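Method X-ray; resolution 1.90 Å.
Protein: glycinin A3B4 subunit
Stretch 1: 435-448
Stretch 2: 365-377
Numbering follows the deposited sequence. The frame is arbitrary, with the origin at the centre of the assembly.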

# COMPACT_ATOMS: atom_id res chain seq x y z
N GLY B 435 -16.33 -9.61 -39.65
CA GLY B 435 -16.59 -9.83 -41.05
C GLY B 435 -17.49 -11.03 -41.29
O GLY B 435 -18.26 -11.44 -40.42
N GLU B 436 -17.36 -11.60 -42.47
CA GLU B 436 -18.15 -12.76 -42.87
C GLU B 436 -17.88 -13.97 -41.97
O GLU B 436 -18.81 -14.68 -41.59
CB GLU B 436 -17.84 -13.11 -44.33
CG GLU B 436 -17.91 -11.92 -45.30
CD GLU B 436 -16.70 -10.98 -45.21
OE1 GLU B 436 -16.52 -10.31 -44.17
OE2 GLU B 436 -15.94 -10.91 -46.19
N GLN B 437 -16.61 -14.21 -41.66
CA GLN B 437 -16.24 -15.35 -40.82
C GLN B 437 -16.03 -14.95 -39.37
O GLN B 437 -15.54 -15.74 -38.56
CB GLN B 437 -14.95 -15.99 -41.35
CG GLN B 437 -14.99 -16.38 -42.83
CD GLN B 437 -16.16 -17.30 -43.16
OE1 GLN B 437 -16.24 -18.42 -42.64
NE2 GLN B 437 -17.07 -16.84 -44.01
N GLY B 438 -16.42 -13.73 -39.03
CA GLY B 438 -16.24 -13.27 -37.67
C GLY B 438 -14.85 -12.69 -37.50
O GLY B 438 -14.08 -12.62 -38.45
N LEU B 439 -14.54 -12.28 -36.28
CA LEU B 439 -13.24 -11.69 -35.97
C LEU B 439 -12.85 -11.97 -34.53
O LEU B 439 -13.66 -11.81 -33.63
CB LEU B 439 -13.29 -10.17 -36.18
CG LEU B 439 -12.05 -9.40 -35.71
CD1 LEU B 439 -10.90 -9.63 -36.68
CD2 LEU B 439 -12.39 -7.93 -35.62
N GLU B 440 -11.60 -12.38 -34.33
CA GLU B 440 -11.09 -12.65 -32.99
C GLU B 440 -9.73 -11.99 -32.85
O GLU B 440 -8.92 -12.03 -33.78
CB GLU B 440 -10.90 -14.15 -32.74
CG GLU B 440 -12.14 -15.00 -32.88
CD GLU B 440 -11.94 -16.37 -32.28
OE1 GLU B 440 -12.76 -17.26 -32.57
OE2 GLU B 440 -10.98 -16.56 -31.51
N TYR B 441 -9.47 -11.41 -31.69
CA TYR B 441 -8.19 -10.78 -31.47
C TYR B 441 -7.89 -10.55 -30.00
O TYR B 441 -8.79 -10.54 -29.15
CB TYR B 441 -8.11 -9.43 -32.21
CG TYR B 441 -9.11 -8.39 -31.73
CD1 TYR B 441 -10.37 -8.29 -32.31
CD2 TYR B 441 -8.77 -7.50 -30.72
CE1 TYR B 441 -11.28 -7.32 -31.88
CE2 TYR B 441 -9.66 -6.52 -30.29
CZ TYR B 441 -10.91 -6.44 -30.87
OH TYR B 441 -11.78 -5.45 -30.45
N VAL B 442 -6.61 -10.39 -29.70
CA VAL B 442 -6.19 -10.09 -28.34
C VAL B 442 -5.77 -8.64 -28.42
O VAL B 442 -5.38 -8.16 -29.49
CB VAL B 442 -4.98 -10.95 -27.89
CG1 VAL B 442 -3.79 -10.71 -28.83
CG2 VAL B 442 -4.59 -10.58 -26.46
N VAL B 443 -5.88 -7.92 -27.31
CA VAL B 443 -5.48 -6.53 -27.28
C VAL B 443 -4.59 -6.35 -26.08
O VAL B 443 -5.04 -6.53 -24.95
CB VAL B 443 -6.64 -5.55 -27.07
CG1 VAL B 443 -6.16 -4.12 -27.33
CG2 VAL B 443 -7.77 -5.90 -27.97
N PHE B 444 -3.33 -6.02 -26.31
CA PHE B 444 -2.41 -5.79 -25.21
C PHE B 444 -2.56 -4.32 -24.82
O PHE B 444 -2.66 -3.45 -25.68
CB PHE B 444 -0.98 -6.08 -25.64
CG PHE B 444 -0.76 -7.48 -26.17
CD1 PHE B 444 -0.69 -7.72 -27.54
CD2 PHE B 444 -0.59 -8.55 -25.29
CE1 PHE B 444 -0.44 -9.00 -28.03
CE2 PHE B 444 -0.34 -9.84 -25.77
CZ PHE B 444 -0.26 -10.07 -27.14
N LYS B 445 -2.60 -4.04 -23.52
CA LYS B 445 -2.72 -2.65 -23.06
C LYS B 445 -1.61 -2.39 -22.05
O LYS B 445 -1.37 -3.21 -21.16
CB LYS B 445 -4.10 -2.41 -22.44
CG LYS B 445 -5.24 -2.72 -23.42
CD LYS B 445 -6.60 -2.33 -22.87
CE LYS B 445 -7.70 -2.72 -23.85
NZ LYS B 445 -9.04 -2.33 -23.34
N THR B 446 -0.93 -1.25 -22.21
CA THR B 446 0.19 -0.89 -21.35
C THR B 446 -0.12 -0.29 -19.98
O THR B 446 0.41 0.75 -19.59
CB THR B 446 1.18 0.02 -22.11
OG1 THR B 446 0.48 1.13 -22.68
CG2 THR B 446 1.87 -0.76 -23.23
N HIS B 447 -0.98 -0.98 -19.24
CA HIS B 447 -1.35 -0.60 -17.89
C HIS B 447 -1.83 -1.89 -17.23
O HIS B 447 -2.50 -2.70 -17.88
CB HIS B 447 -2.44 0.47 -17.90
CG HIS B 447 -2.68 1.09 -16.55
ND1 HIS B 447 -3.36 0.45 -15.54
CD2 HIS B 447 -2.30 2.29 -16.05
CE1 HIS B 447 -3.39 1.22 -14.47
NE2 HIS B 447 -2.75 2.35 -14.75
N HIS B 448 -1.49 -2.07 -15.95
CA HIS B 448 -1.85 -3.28 -15.20
C HIS B 448 -3.35 -3.45 -14.99
O HIS B 448 -3.83 -4.55 -14.73
CB HIS B 448 -1.14 -3.29 -13.84
CG HIS B 448 -1.74 -2.36 -12.82
ND1 HIS B 448 -2.78 -2.73 -12.00
CD2 HIS B 448 -1.43 -1.09 -12.48
CE1 HIS B 448 -3.10 -1.72 -11.20
NE2 HIS B 448 -2.29 -0.71 -11.48
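Stretch 2 (365-377) FGLSAQYVVLYRN

Stretch 2 contains a β-strand from S368 to L374, lying antiparallel to strand 438-445: the axes approach to 4.6 Å, with 165° between their directions. F365 makes no contact with stretch 1, its side chain leading away. G366 leaves the preceding helix with positive phi, a conformation that favours glycine, and L367 leads into the strand, its CD2 4.2 Å from T446 CG2. S368 forms the first hydrogen-bonded pair, with K445: S368 N to K445 O 3.0 Å, and K445 N to S368 O 2.9 Å. Its short side chain also lets OG reach H447 O at 2.6 Å, holding the chain beyond the strand. A369, small and opposite F444, sets its CB 4.3 Å from V442 CG2. Q370 pairs with V443 through the backbone, while its long side chain brings OE1 within 2.7 Å of K445 NZ, giving the buried amine an acceptor. Y371, on the other face, packs CD2 against V442 CB (4.1 Å) and carries its hydroxyl OH to E440 OE2 (2.6 Å), donating a hydrogen bond. V372 N meets Y441 O at 2.8 Å, and its branched CB lies over the Y441 ring, 3.5 Å from CZ. V373 and E440 form a non-hydrogen-bonded pair, the branched aliphatic side chain setting V373 CG2 4.0 Å from E440 CD, against the glutamate's end. L374 closes the ladder, L374 N to L439 O 2.7 Å, its CD1 4.3 Å from L439 CD2. Beyond Y375, R376's extended side chain reaches on so that NH1 donates to E436 O at 2.9 Å, less surely placed because NH1 crowds a neighbour in the model. N377 is exposed, its N 3.6 Å from G435 O.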

# COMPACT_ATOMS: atom_id res chain seq x y z
N PHE B 365 4.24 -5.12 -13.54
CA PHE B 365 4.69 -5.07 -14.93
C PHE B 365 3.96 -4.08 -15.84
O PHE B 365 4.34 -3.90 -17.00
CB PHE B 365 4.62 -6.47 -15.54
CG PHE B 365 5.25 -7.53 -14.68
CD1 PHE B 365 6.43 -7.27 -13.99
CD2 PHE B 365 4.67 -8.78 -14.57
CE1 PHE B 365 7.02 -8.25 -13.19
CE2 PHE B 365 5.25 -9.77 -13.77
CZ PHE B 365 6.43 -9.50 -13.08
N GLY B 366 2.91 -3.45 -15.32
CA GLY B 366 2.17 -2.47 -16.11
C GLY B 366 1.54 -2.98 -17.40
O GLY B 366 1.53 -2.28 -18.41
N LEU B 367 1.01 -4.20 -17.37
CA LEU B 367 0.39 -4.76 -18.56
C LEU B 367 -0.91 -5.49 -18.27
O LEU B 367 -1.10 -6.06 -17.21
CB LEU B 367 1.34 -5.74 -19.24
CG LEU B 367 2.53 -5.17 -20.02
CD1 LEU B 367 3.49 -6.29 -20.33
CD2 LEU B 367 2.04 -4.50 -21.30
N SER B 368 -1.81 -5.46 -19.24
CA SER B 368 -3.08 -6.16 -19.15
C SER B 368 -3.51 -6.49 -20.57
O SER B 368 -2.83 -6.13 -21.53
CB SER B 368 -4.15 -5.31 -18.44
OG SER B 368 -4.33 -4.07 -19.08
N ALA B 369 -4.63 -7.19 -20.71
CA ALA B 369 -5.09 -7.54 -22.04
C ALA B 369 -6.56 -7.91 -22.07
O ALA B 369 -7.19 -8.08 -21.03
CB ALA B 369 -4.27 -8.71 -22.58
N GLN B 370 -7.09 -8.00 -23.29
CA GLN B 370 -8.46 -8.41 -23.49
C GLN B 370 -8.48 -9.35 -24.68
O GLN B 370 -7.60 -9.29 -25.55
CB GLN B 370 -9.37 -7.21 -23.77
CG GLN B 370 -9.65 -6.35 -22.54
CD GLN B 370 -10.67 -5.27 -22.79
OE1 GLN B 370 -10.55 -4.51 -23.74
NE2 GLN B 370 -11.69 -5.19 -21.94
N TYR B 371 -9.43 -10.27 -24.69
CA TYR B 371 -9.58 -11.17 -25.81
C TYR B 371 -10.99 -10.90 -26.29
O TYR B 371 -11.94 -10.97 -25.51
CB TYR B 371 -9.43 -12.64 -25.41
CG TYR B 371 -9.28 -13.52 -26.62
CD1 TYR B 371 -10.34 -14.32 -27.08
CD2 TYR B 371 -8.10 -13.52 -27.35
CE1 TYR B 371 -10.21 -15.08 -28.24
CE2 TYR B 371 -7.96 -14.28 -28.51
CZ TYR B 371 -9.02 -15.05 -28.95
OH TYR B 371 -8.87 -15.78 -30.11
N VAL B 372 -11.11 -10.55 -27.56
CA VAL B 372 -12.41 -10.22 -28.12
C VAL B 372 -12.81 -11.16 -29.25
O VAL B 372 -12.00 -11.47 -30.13
CB VAL B 372 -12.40 -8.77 -28.66
CG1 VAL B 372 -13.75 -8.42 -29.26
CG2 VAL B 372 -12.05 -7.79 -27.52
N VAL B 373 -14.06 -11.60 -29.21
CA VAL B 373 -14.59 -12.47 -30.25
C VAL B 373 -15.87 -11.83 -30.78
O VAL B 373 -16.83 -11.64 -30.03
CB VAL B 373 -14.93 -13.88 -29.73
CG1 VAL B 373 -15.56 -14.71 -30.85
CG2 VAL B 373 -13.68 -14.56 -29.21
N LEU B 374 -15.86 -11.46 -32.05
CA LEU B 374 -17.03 -10.85 -32.68
C LEU B 374 -17.55 -11.83 -33.72
O LEU B 374 -16.80 -12.35 -34.53
CB LEU B 374 -16.68 -9.52 -33.35
CG LEU B 374 -16.29 -8.37 -32.40
CD1 LEU B 374 -15.83 -7.16 -33.22
CD2 LEU B 374 -17.48 -8.02 -31.52
N TYR B 375 -18.85 -12.10 -33.66
CA TYR B 375 -19.46 -13.00 -34.60
C TYR B 375 -19.79 -12.20 -35.85
O TYR B 375 -19.64 -10.97 -35.86
CB TYR B 375 -20.73 -13.61 -34.01
CG TYR B 375 -20.52 -14.25 -32.66
CD1 TYR B 375 -19.45 -15.13 -32.44
CD2 TYR B 375 -21.37 -13.98 -31.59
CE1 TYR B 375 -19.25 -15.72 -31.19
CE2 TYR B 375 -21.18 -14.57 -30.34
CZ TYR B 375 -20.12 -15.44 -30.15
OH TYR B 375 -19.94 -16.03 -28.92
N ARG B 376 -20.23 -12.89 -36.90
CA ARG B 376 -20.57 -12.26 -38.17
C ARG B 376 -21.40 -11.00 -37.94
O ARG B 376 -22.46 -11.05 -37.32
CB ARG B 376 -21.35 -13.25 -39.04
CG ARG B 376 -21.58 -12.81 -40.48
CD ARG B 376 -22.33 -13.90 -41.25
NE ARG B 376 -22.75 -13.47 -42.59
CZ ARG B 376 -21.94 -13.38 -43.64
NH1 ARG B 376 -20.65 -13.68 -43.53
NH2 ARG B 376 -22.43 -12.98 -44.81
N ASN B 377 -20.89 -9.88 -38.43
CA ASN B 377 -21.55 -8.59 -38.31
C ASN B 377 -21.61 -8.04 -36.88
O ASN B 377 -22.18 -6.98 -36.65
CB ASN B 377 -22.97 -8.67 -38.88
CG ASN B 377 -22.97 -9.00 -40.36
OD1 ASN B 377 -22.31 -8.33 -41.15
ND2 ASN B 377 -23.70 -10.04 -40.74